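Local coordinates for protein beta-glucuronidase (uncultured Clostridium sp., PDB 6U7J) that hydrolyses beta-glucuronides as a gut microbial glycoside hydrolase of family 2, releasing glucuronic acid, and is linked to the reactivation of estrogens, at residues Val451-Asp456 against His495-Lys500; Pro444-Met449 against Gln460-Val465; Ser486-Leu491 against Asp540-Val545. One frame throughout, in Å; residues are numbered along the deposited sequence.

All three contacts lie in the TIM barrel domain, beside the consecutive parallel strands 445-449, 465-468, 502-506 and 545-551 and the outer helix 480-498. Contact 2 opens first along the chain and closes before contact 3 begins; contact 1 interleaves with both, since it joins the loop after strand 445-449 to the end of helix 480-498. Centres of contacts 1 and 2 are about 11 Å apart, those of 1 and 3 about 13 Å, and those of 2 and 3 about 17 Å. Contact 1 touches both others, so it links the loop after strand 445-449 to the helix that contact 3 also uses, on one side of the barrel.

Contact 1: Val451-Asp456 against His495-Lys500; sequences VDVEED and HEKYGK. Unlike the reference sequence in segment 451-456: Glu-455 (reference Asp).
On the outside of the family 2 TIM barrel, the loop of residues 451-456, which follows strand 445-449, rests against the C-terminal end of helix 480-498. The polar contacts centre on Lys-497. Its CG is anti to the backbone N (chi1 173°) and the rest of the chain is extended, long enough to deliver the ammonium group to carbonyls of the loop. Lys-497 NZ donates to Val-453 O at 2.7 Å, nearly along the C=O axis, and to Asp-456 O at 2.9 Å, on a lone pair in the carbonyl plane. A third bond runs to the hydroxyl of Tyr-498, so three acceptors fix the group. Asp-456 OD2 lies 2.6 Å from Tyr-498 OH, with carboxylate and ring planes 59° apart; the lysine would tend to lower the phenol's pKa and the aspartate to raise it. Ser-420 OG and Ile-458 N bond to OD1 of this carboxylate, Ser-459 N to OD2.

Apolar contact is slighter. Val-453 and Lys-497 slide past each other, CG2 of the valine 3.8 Å from CD of the lysine, while Val-453 packs on Trp-494.

Gly-499 is the first residue to leave the helix, and its positive phi of 72° is easily adopted without a side chain. Just beyond, Lys-500 O accepts from ND1 of last-turn His-495 in the ring plane, at 3.2 Å and from above the carbonyl plane.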
loop_
_atom_site.group_PDB
_atom_site.type_symbol
_atom_site.label_atom_id
_atom_site.label_comp_id
_atom_site.label_asym_id
_atom_site.label_seq_id
_atom_site.Cartn_x
_atom_site.Cartn_y
_atom_site.Cartn_z
ATOM N N VAL B 451 2.065 -32.512 13.624
ATOM C CA VAL B 451 0.963 -33.355 14.101
ATOM C C VAL B 451 0.801 -33.172 15.606
ATOM O O VAL B 451 1.700 -32.650 16.274
ATOM C CB VAL B 451 1.184 -34.846 13.779
ATOM C CG1 VAL B 451 1.383 -35.087 12.280
ATOM C CG2 VAL B 451 2.361 -35.390 14.579
ATOM N N ASP B 452 -0.328 -33.628 16.152
ATOM C CA ASP B 452 -0.592 -33.484 17.579
ATOM C C ASP B 452 0.393 -34.318 18.397
ATOM O O ASP B 452 0.806 -35.409 17.983
ATOM C CB ASP B 452 -2.035 -33.897 17.898
ATOM C CG ASP B 452 -3.076 -33.035 17.171
ATOM O OD1 ASP B 452 -2.857 -31.808 17.037
ATOM O OD2 ASP B 452 -4.123 -33.579 16.742
ATOM N N VAL B 453 0.778 -33.796 19.565
ATOM C CA VAL B 453 1.783 -34.470 20.383
ATOM C C VAL B 453 1.322 -35.867 20.787
ATOM O O VAL B 453 2.134 -36.796 20.873
ATOM C CB VAL B 453 2.137 -33.616 21.617
ATOM C CG1 VAL B 453 0.879 -33.266 22.416
ATOM C CG2 VAL B 453 3.148 -34.341 22.490
ATOM N N GLU B 454 0.019 -36.046 21.020
ATOM C CA GLU B 454 -0.503 -37.370 21.344
ATOM C C GLU B 454 -0.283 -38.361 20.208
ATOM O O GLU B 454 -0.090 -39.555 20.457
ATOM C CB GLU B 454 -1.995 -37.282 21.678
ATOM C CG GLU B 454 -2.314 -36.330 22.814
ATOM C CD GLU B 454 -2.578 -34.914 22.324
ATOM O OE1 GLU B 454 -2.410 -34.667 21.104
ATOM O OE2 GLU B 454 -2.948 -34.051 23.156
ATOM N N GLU B 455 -0.287 -37.891 18.960
ATOM C CA GLU B 455 -0.220 -38.788 17.820
ATOM C C GLU B 455 1.181 -38.969 17.250
ATOM O O GLU B 455 1.395 -39.918 16.488
ATOM C CB GLU B 455 -1.155 -38.290 16.717
ATOM C CG GLU B 455 -2.554 -37.988 17.217
ATOM C CD GLU B 455 -3.623 -38.710 16.418
ATOM O OE1 GLU B 455 -4.761 -38.195 16.355
ATOM O OE2 GLU B 455 -3.327 -39.789 15.849
ATOM N N ASP B 456 2.132 -38.107 17.601
ATOM C CA ASP B 456 3.471 -38.227 17.041
ATOM C C ASP B 456 4.072 -39.576 17.402
ATOM O O ASP B 456 3.847 -40.108 18.493
ATOM C CB ASP B 456 4.402 -37.122 17.549
ATOM C CG ASP B 456 5.829 -37.307 17.048
ATOM O OD1 ASP B 456 5.990 -37.501 15.826
ATOM O OD2 ASP B 456 6.782 -37.295 17.855
ATOM N N HIS B 495 7.130 -31.748 26.385
ATOM C CA HIS B 495 8.238 -32.043 27.286
ATOM C C HIS B 495 7.956 -33.286 28.116
ATOM O O HIS B 495 8.843 -34.128 28.312
ATOM C CB HIS B 495 8.503 -30.861 28.205
ATOM C CG HIS B 495 9.644 -31.083 29.142
ATOM N ND1 HIS B 495 10.914 -31.391 28.701
ATOM C CD2 HIS B 495 9.712 -31.038 30.494
ATOM C CE1 HIS B 495 11.716 -31.524 29.742
ATOM N NE2 HIS B 495 11.012 -31.316 30.840
ATOM N N GLU B 496 6.726 -33.421 28.607
ATOM C CA GLU B 496 6.397 -34.584 29.420
ATOM C C GLU B 496 6.485 -35.870 28.604
ATOM O O GLU B 496 6.940 -36.899 29.114
ATOM C CB GLU B 496 5.007 -34.411 30.041
ATOM C CG GLU B 496 5.029 -33.613 31.344
ATOM C CD GLU B 496 3.639 -33.250 31.851
ATOM O OE1 GLU B 496 2.654 -33.471 31.110
ATOM O OE2 GLU B 496 3.530 -32.734 32.992
ATOM N N LYS B 497 6.103 -35.818 27.321
ATOM C CA LYS B 497 6.031 -37.039 26.523
ATOM C C LYS B 497 7.413 -37.564 26.151
ATOM O O LYS B 497 7.616 -38.782 26.082
ATOM C CB LYS B 497 5.194 -36.806 25.267
ATOM C CG LYS B 497 5.206 -37.987 24.304
ATOM C CD LYS B 497 4.059 -37.963 23.291
ATOM C CE LYS B 497 3.981 -39.310 22.574
ATOM N NZ LYS B 497 3.402 -39.208 21.211
ATOM N N TYR B 498 8.381 -36.669 25.907
ATOM C CA TYR B 498 9.682 -37.076 25.384
ATOM C C TYR B 498 10.864 -36.706 26.262
ATOM O O TYR B 498 11.949 -37.263 26.059
ATOM C CB TYR B 498 9.922 -36.486 23.980
ATOM C CG TYR B 498 8.933 -36.967 22.945
ATOM C CD1 TYR B 498 9.039 -38.234 22.398
ATOM C CD2 TYR B 498 7.885 -36.158 22.530
ATOM C CE1 TYR B 498 8.133 -38.692 21.464
ATOM C CE2 TYR B 498 6.970 -36.603 21.580
ATOM C CZ TYR B 498 7.109 -37.874 21.048
ATOM O OH TYR B 498 6.210 -38.332 20.116
ATOM N N GLY B 499 10.710 -35.769 27.195
ATOM C CA GLY B 499 11.781 -35.512 28.134
ATOM C C GLY B 499 12.985 -34.805 27.561
ATOM O O GLY B 499 14.066 -34.878 28.147
ATOM N N LYS B 500 12.828 -34.101 26.449
ATOM C CA LYS B 500 13.917 -33.429 25.763
ATOM C C LYS B 500 13.702 -31.918 25.750
ATOM O O LYS B 500 12.576 -31.440 25.939
ATOM C CB LYS B 500 14.026 -33.960 24.324
ATOM C CG LYS B 500 14.510 -35.419 24.235
ATOM C CD LYS B 500 14.124 -36.031 22.906
ATOM C CE LYS B 500 14.093 -37.559 22.967
ATOM N NZ LYS B 500 15.464 -38.100 23.115
#

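Contact 2: Pro444-Met449 against Gln460-Val465; sequences PITGTM and QFFDVV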
loop_
_atom_site.group_PDB
_atom_site.type_symbol
_atom_site.label_atom_id
_atom_site.label_comp_id
_atom_site.label_asym_id
_atom_site.label_seq_id
_atom_site.Cartn_x
_atom_site.Cartn_y
_atom_site.Cartn_z
ATOM N N PRO B 444 23.799 -33.119 17.385
ATOM C CA PRO B 444 22.404 -33.501 17.638
ATOM C C PRO B 444 21.581 -33.575 16.356
ATOM O O PRO B 444 21.884 -32.931 15.351
ATOM C CB PRO B 444 21.884 -32.374 18.539
ATOM C CG PRO B 444 23.071 -31.669 19.027
ATOM C CD PRO B 444 24.227 -31.935 18.138
ATOM N N ILE B 445 20.501 -34.349 16.432
ATOM C CA ILE B 445 19.602 -34.660 15.329
ATOM C C ILE B 445 18.207 -34.193 15.722
ATOM O O ILE B 445 17.808 -34.354 16.881
ATOM C CB ILE B 445 19.600 -36.182 15.050
ATOM C CG1 ILE B 445 20.956 -36.641 14.533
ATOM C CG2 ILE B 445 18.489 -36.567 14.097
ATOM C CD1 ILE B 445 21.389 -35.893 13.335
ATOM N N THR B 446 17.455 -33.631 14.766
ATOM C CA THR B 446 16.064 -33.257 15.023
ATOM C C THR B 446 15.249 -33.308 13.732
ATOM O O THR B 446 15.749 -33.651 12.656
ATOM C CB THR B 446 15.954 -31.866 15.663
ATOM O OG1 THR B 446 14.598 -31.625 16.058
ATOM C CG2 THR B 446 16.368 -30.778 14.686
ATOM N N GLY B 447 13.965 -32.997 13.881
ATOM C CA GLY B 447 13.021 -32.800 12.794
ATOM C C GLY B 447 11.840 -32.069 13.397
ATOM O O GLY B 447 11.593 -32.170 14.601
ATOM N N THR B 448 11.128 -31.302 12.574
ATOM C CA THR B 448 10.087 -30.445 13.115
ATOM C C THR B 448 8.722 -31.109 13.009
ATOM O O THR B 448 8.415 -31.811 12.043
ATOM C CB THR B 448 10.037 -29.081 12.419
ATOM O OG1 THR B 448 9.541 -29.241 11.080
ATOM C CG2 THR B 448 11.413 -28.448 12.403
ATOM N N MET B 449 7.891 -30.836 14.011
ATOM C CA MET B 449 6.588 -31.455 14.177
ATOM C C MET B 449 5.479 -30.495 13.797
ATOM O O MET B 449 5.527 -29.306 14.131
ATOM C CB MET B 449 6.367 -31.869 15.637
ATOM C CG MET B 449 7.291 -32.955 16.139
ATOM S SD MET B 449 6.795 -34.517 15.433
ATOM C CE MET B 449 8.099 -34.730 14.218
ATOM N N GLN B 460 10.841 -39.466 19.585
ATOM C CA GLN B 460 11.725 -40.175 20.507
ATOM C C GLN B 460 13.114 -40.414 19.912
ATOM O O GLN B 460 14.072 -40.598 20.669
ATOM C CB GLN B 460 11.105 -41.507 20.931
ATOM C CG GLN B 460 10.954 -42.523 19.798
ATOM C CD GLN B 460 9.651 -42.334 19.036
ATOM O OE1 GLN B 460 8.967 -41.325 19.209
ATOM N NE2 GLN B 460 9.303 -43.299 18.187
ATOM N N PHE B 461 13.252 -40.396 18.581
ATOM C CA PHE B 461 14.546 -40.628 17.951
ATOM C C PHE B 461 15.435 -39.392 17.931
ATOM O O PHE B 461 16.612 -39.512 17.576
ATOM C CB PHE B 461 14.362 -41.133 16.511
ATOM C CG PHE B 461 13.514 -42.381 16.404
ATOM C CD1 PHE B 461 13.801 -43.502 17.162
ATOM C CD2 PHE B 461 12.429 -42.428 15.546
ATOM C CE1 PHE B 461 13.016 -44.647 17.068
ATOM C CE2 PHE B 461 11.646 -43.572 15.444
ATOM C CZ PHE B 461 11.942 -44.682 16.209
ATOM N N PHE B 462 14.919 -38.221 18.299
ATOM C CA PHE B 462 15.656 -36.972 18.157
ATOM C C PHE B 462 16.335 -36.599 19.467
ATOM O O PHE B 462 15.961 -37.067 20.541
ATOM C CB PHE B 462 14.730 -35.824 17.722
ATOM C CG PHE B 462 14.007 -36.074 16.430
ATOM C CD1 PHE B 462 14.568 -36.877 15.442
ATOM C CD2 PHE B 462 12.771 -35.494 16.196
ATOM C CE1 PHE B 462 13.901 -37.103 14.242
ATOM C CE2 PHE B 462 12.100 -35.709 15.001
ATOM C CZ PHE B 462 12.663 -36.519 14.025
ATOM N N ASP B 463 17.337 -35.732 19.360
ATOM C CA ASP B 463 17.989 -35.159 20.528
ATOM C C ASP B 463 17.318 -33.874 20.994
ATOM O O ASP B 463 17.389 -33.537 22.186
ATOM C CB ASP B 463 19.463 -34.907 20.217
ATOM C CG ASP B 463 20.163 -36.166 19.696
ATOM O OD1 ASP B 463 20.168 -37.180 20.429
ATOM O OD2 ASP B 463 20.678 -36.165 18.556
ATOM N N VAL B 464 16.666 -33.151 20.087
ATOM C CA VAL B 464 15.877 -31.971 20.419
ATOM C C VAL B 464 14.515 -32.133 19.775
ATOM O O VAL B 464 14.411 -32.648 18.655
ATOM C CB VAL B 464 16.563 -30.671 19.937
ATOM C CG1 VAL B 464 15.648 -29.454 20.141
ATOM C CG2 VAL B 464 17.880 -30.470 20.658
ATOM N N VAL B 465 13.466 -31.729 20.486
ATOM C CA VAL B 465 12.114 -31.724 19.924
ATOM C C VAL B 465 11.822 -30.336 19.373
ATOM O O VAL B 465 11.995 -29.323 20.073
ATOM C CB VAL B 465 11.077 -32.139 20.982
ATOM C CG1 VAL B 465 9.657 -31.926 20.445
ATOM C CG2 VAL B 465 11.283 -33.580 21.384
#
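Pro-444, rigid and without an N-H, leads into strand 445-449 and lays its CB against Asp-463, 3.9 Å from that residue's CB. Ile-445 is gripped twice by the same aspartate: its N donates to Asp-463 OD2 at 2.8 Å, on the anti lone pair, while its O accepts from Asp-463 N at 2.9 Å, in the carbonyl plane; a side chain this short lets the carboxylate take the N-H while the aspartate's backbone meets the C=O. OD2 also carries a salt bridge to Arg-437. The Ile-445 and Phe-462 side chains cross at about a right angle, Ile-445 CG2 meeting Phe-462 CD1 at 4.2 Å.

Thr-446 sets its CA over one face of the Phe-462 ring, 4.1 Å from the centroid and 24° off the normal, a CH-pi contact. Thr-446 OG1, anti to the backbone N, donates to Val-464 O at 2.8 Å from above the carbonyl plane. The loop of 460-465 runs into strand 465-468, the parallel neighbour of strand 445-449 in the TIM barrel, and the backbone of Thr-446 bonds on to strand 409-416. Gly-447, with no side chain, lets the phenylalanine ring lie flat on the strand: its N is 3.5 Å from Phe-462 CE2, on the same face as Thr-446 CA. Met-449, bent at chi2 and chi3, meets the ring tip to tip, its flexible thioether placing CE at the edge 4.2 Å from Phe-462 CE2.

Contact 3: Ser486-Leu491 against Asp540-Val545; sequences SLKTDL and DECDFV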
loop_
_atom_site.group_PDB
_atom_site.type_symbol
_atom_site.label_atom_id
_atom_site.label_comp_id
_atom_site.label_asym_id
_atom_site.label_seq_id
_atom_site.Cartn_x
_atom_site.Cartn_y
_atom_site.Cartn_z
ATOM N N SER B 486 -2.804 -21.826 25.148
ATOM C CA SER B 486 -2.690 -22.956 24.237
ATOM C C SER B 486 -1.242 -23.386 24.057
ATOM O O SER B 486 -0.946 -24.584 24.016
ATOM C CB SER B 486 -3.315 -22.619 22.886
ATOM O OG SER B 486 -4.700 -22.407 23.035
ATOM N N LEU B 487 -0.327 -22.428 23.929
ATOM C CA LEU B 487 1.056 -22.801 23.668
ATOM C C LEU B 487 1.719 -23.355 24.922
ATOM O O LEU B 487 2.448 -24.352 24.846
ATOM C CB LEU B 487 1.845 -21.611 23.118
ATOM C CG LEU B 487 3.240 -22.036 22.636
ATOM C CD1 LEU B 487 3.153 -23.009 21.461
ATOM C CD2 LEU B 487 4.126 -20.849 22.285
ATOM N N LYS B 488 1.478 -22.731 26.085
ATOM C CA LYS B 488 2.035 -23.253 27.329
ATOM C C LYS B 488 1.599 -24.694 27.554
ATOM O O LYS B 488 2.423 -25.563 27.863
ATOM C CB LYS B 488 1.619 -22.392 28.516
ATOM C CG LYS B 488 2.380 -22.708 29.809
ATOM C CD LYS B 488 1.894 -21.796 30.943
ATOM C CE LYS B 488 2.448 -22.211 32.314
ATOM N NZ LYS B 488 3.887 -22.531 32.209
ATOM N N THR B 489 0.309 -24.969 27.369
ATOM C CA THR B 489 -0.196 -26.325 27.552
ATOM C C THR B 489 0.460 -27.287 26.570
ATOM O O THR B 489 0.891 -28.383 26.946
ATOM C CB THR B 489 -1.714 -26.343 27.374
ATOM O OG1 THR B 489 -2.329 -25.607 28.435
ATOM C CG2 THR B 489 -2.235 -27.767 27.387
ATOM N N ASP B 490 0.552 -26.889 25.300
ATOM C CA ASP B 490 1.149 -27.780 24.315
ATOM C C ASP B 490 2.628 -27.997 24.606
ATOM O O ASP B 490 3.115 -29.130 24.555
ATOM C CB ASP B 490 0.938 -27.225 22.904
ATOM C CG ASP B 490 1.059 -28.298 21.833
ATOM O OD1 ASP B 490 0.269 -29.265 21.856
ATOM O OD2 ASP B 490 1.958 -28.180 20.975
ATOM N N LEU B 491 3.351 -26.924 24.933
ATOM C CA LEU B 491 4.765 -27.046 25.263
ATOM C C LEU B 491 4.987 -28.071 26.364
ATOM O O LEU B 491 5.911 -28.895 26.286
ATOM C CB LEU B 491 5.316 -25.687 25.708
ATOM C CG LEU B 491 5.557 -24.634 24.636
ATOM C CD1 LEU B 491 5.998 -23.338 25.300
ATOM C CD2 LEU B 491 6.604 -25.149 23.653
ATOM N N ASP B 540 8.346 -18.267 27.832
ATOM C CA ASP B 540 9.068 -17.707 28.962
ATOM C C ASP B 540 8.700 -18.383 30.278
ATOM O O ASP B 540 9.473 -18.301 31.238
ATOM C CB ASP B 540 8.815 -16.206 29.038
ATOM C CG ASP B 540 9.638 -15.437 28.028
ATOM O OD1 ASP B 540 10.581 -16.036 27.452
ATOM O OD2 ASP B 540 9.351 -14.239 27.813
ATOM N N GLU B 541 7.561 -19.070 30.341
ATOM C CA GLU B 541 7.164 -19.789 31.547
ATOM C C GLU B 541 7.571 -21.263 31.537
ATOM O O GLU B 541 7.186 -22.001 32.447
ATOM C CB GLU B 541 5.651 -19.666 31.750
ATOM C CG GLU B 541 5.244 -18.250 32.070
ATOM C CD GLU B 541 3.771 -18.090 32.395
ATOM O OE1 GLU B 541 3.043 -19.107 32.498
ATOM O OE2 GLU B 541 3.350 -16.921 32.546
ATOM N N CYS B 542 8.342 -21.702 30.544
ATOM C CA CYS B 542 8.771 -23.091 30.413
ATOM C C CYS B 542 10.290 -23.147 30.451
ATOM O O CYS B 542 10.953 -22.620 29.549
ATOM C CB CYS B 542 8.251 -23.696 29.112
ATOM S SG CYS B 542 6.457 -23.763 28.987
ATOM N N ASP B 543 10.843 -23.814 31.465
ATOM C CA ASP B 543 12.295 -23.852 31.636
ATOM C C ASP B 543 12.992 -24.828 30.694
ATOM O O ASP B 543 14.225 -24.851 30.655
ATOM C CB ASP B 543 12.662 -24.189 33.093
ATOM C CG ASP B 543 12.229 -25.599 33.531
ATOM O OD1 ASP B 543 11.501 -26.298 32.798
ATOM O OD2 ASP B 543 12.633 -26.019 34.639
ATOM N N PHE B 544 12.247 -25.618 29.935
ATOM C CA PHE B 544 12.822 -26.605 29.029
ATOM C C PHE B 544 12.893 -26.115 27.585
ATOM O O PHE B 544 13.303 -26.876 26.698
ATOM C CB PHE B 544 12.005 -27.897 29.105
ATOM C CG PHE B 544 10.546 -27.686 28.863
ATOM C CD1 PHE B 544 10.044 -27.674 27.571
ATOM C CD2 PHE B 544 9.679 -27.468 29.921
ATOM C CE1 PHE B 544 8.697 -27.463 27.334
ATOM C CE2 PHE B 544 8.322 -27.255 29.687
ATOM C CZ PHE B 544 7.833 -27.260 28.388
ATOM N N VAL B 545 12.510 -24.872 27.322
ATOM C CA VAL B 545 12.509 -24.339 25.967
ATOM C C VAL B 545 13.883 -23.738 25.688
ATOM O O VAL B 545 14.342 -22.859 26.417
ATOM C CB VAL B 545 11.378 -23.312 25.794
ATOM C CG1 VAL B 545 11.619 -22.435 24.578
ATOM C CG2 VAL B 545 10.044 -24.038 25.667
#
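Leu-491 points from helix 480-498 straight at residues 540-545, and three side chains gather about it. Its CG is anti to the carbonyl carbon and its CD1 anti to CA (chi2 176°), which together carry Leu-491 CD1 to within 3.7 Å of Cys-542 SG. Leu-491 CD1 also lies 4.1 Å from Val-545 CG2, the leucine and valine side chains crossing at about a right angle. The small thiol meets CD1 and CB, while CG2 of the beta-branched valine touches both CD1 and CD2. The tip of Phe-544 reaches the leucine's stem and backbone, its CZ 3.3 Å from Leu-491 O and 4.0 Å from Leu-491 CB. The ring gets there because CG stands in the crowded position between the backbone N and the carbonyl carbon (chi1 54°). Cys-542 CB sits 3.5 Å above one face of the Phe-544 ring, offset toward the rim, so the two pack together within the type I turn from Cys-542 to Val-545.

Nearer solvent, the pairing is polar. Lys-488 stretches out straight until a bend at chi4 (44°) turns its amine, and its chain crosses that of Glu-541 at about a right angle. The result is a long salt bridge, Lys-488 NZ to Glu-541 OE1 3.5 Å, in which CE lies closer to that oxygen than the amine does. OE1 is also bonded to Tyr-484 OH, one turn back along the helix.

In the TIM barrel, helix 480-498 covers strands 465-468 and 502-506, and Leu-491 also packs on Ile-467, Val-502 and Val-504 there and on Met-539 of helix 525-540. The loop ending in this turn joins helix 525-540 to strand 545-551; Phe-544 hydrogen-bonds through its backbone to Val-502 and stacks its ring on His-495 of helix 480-498.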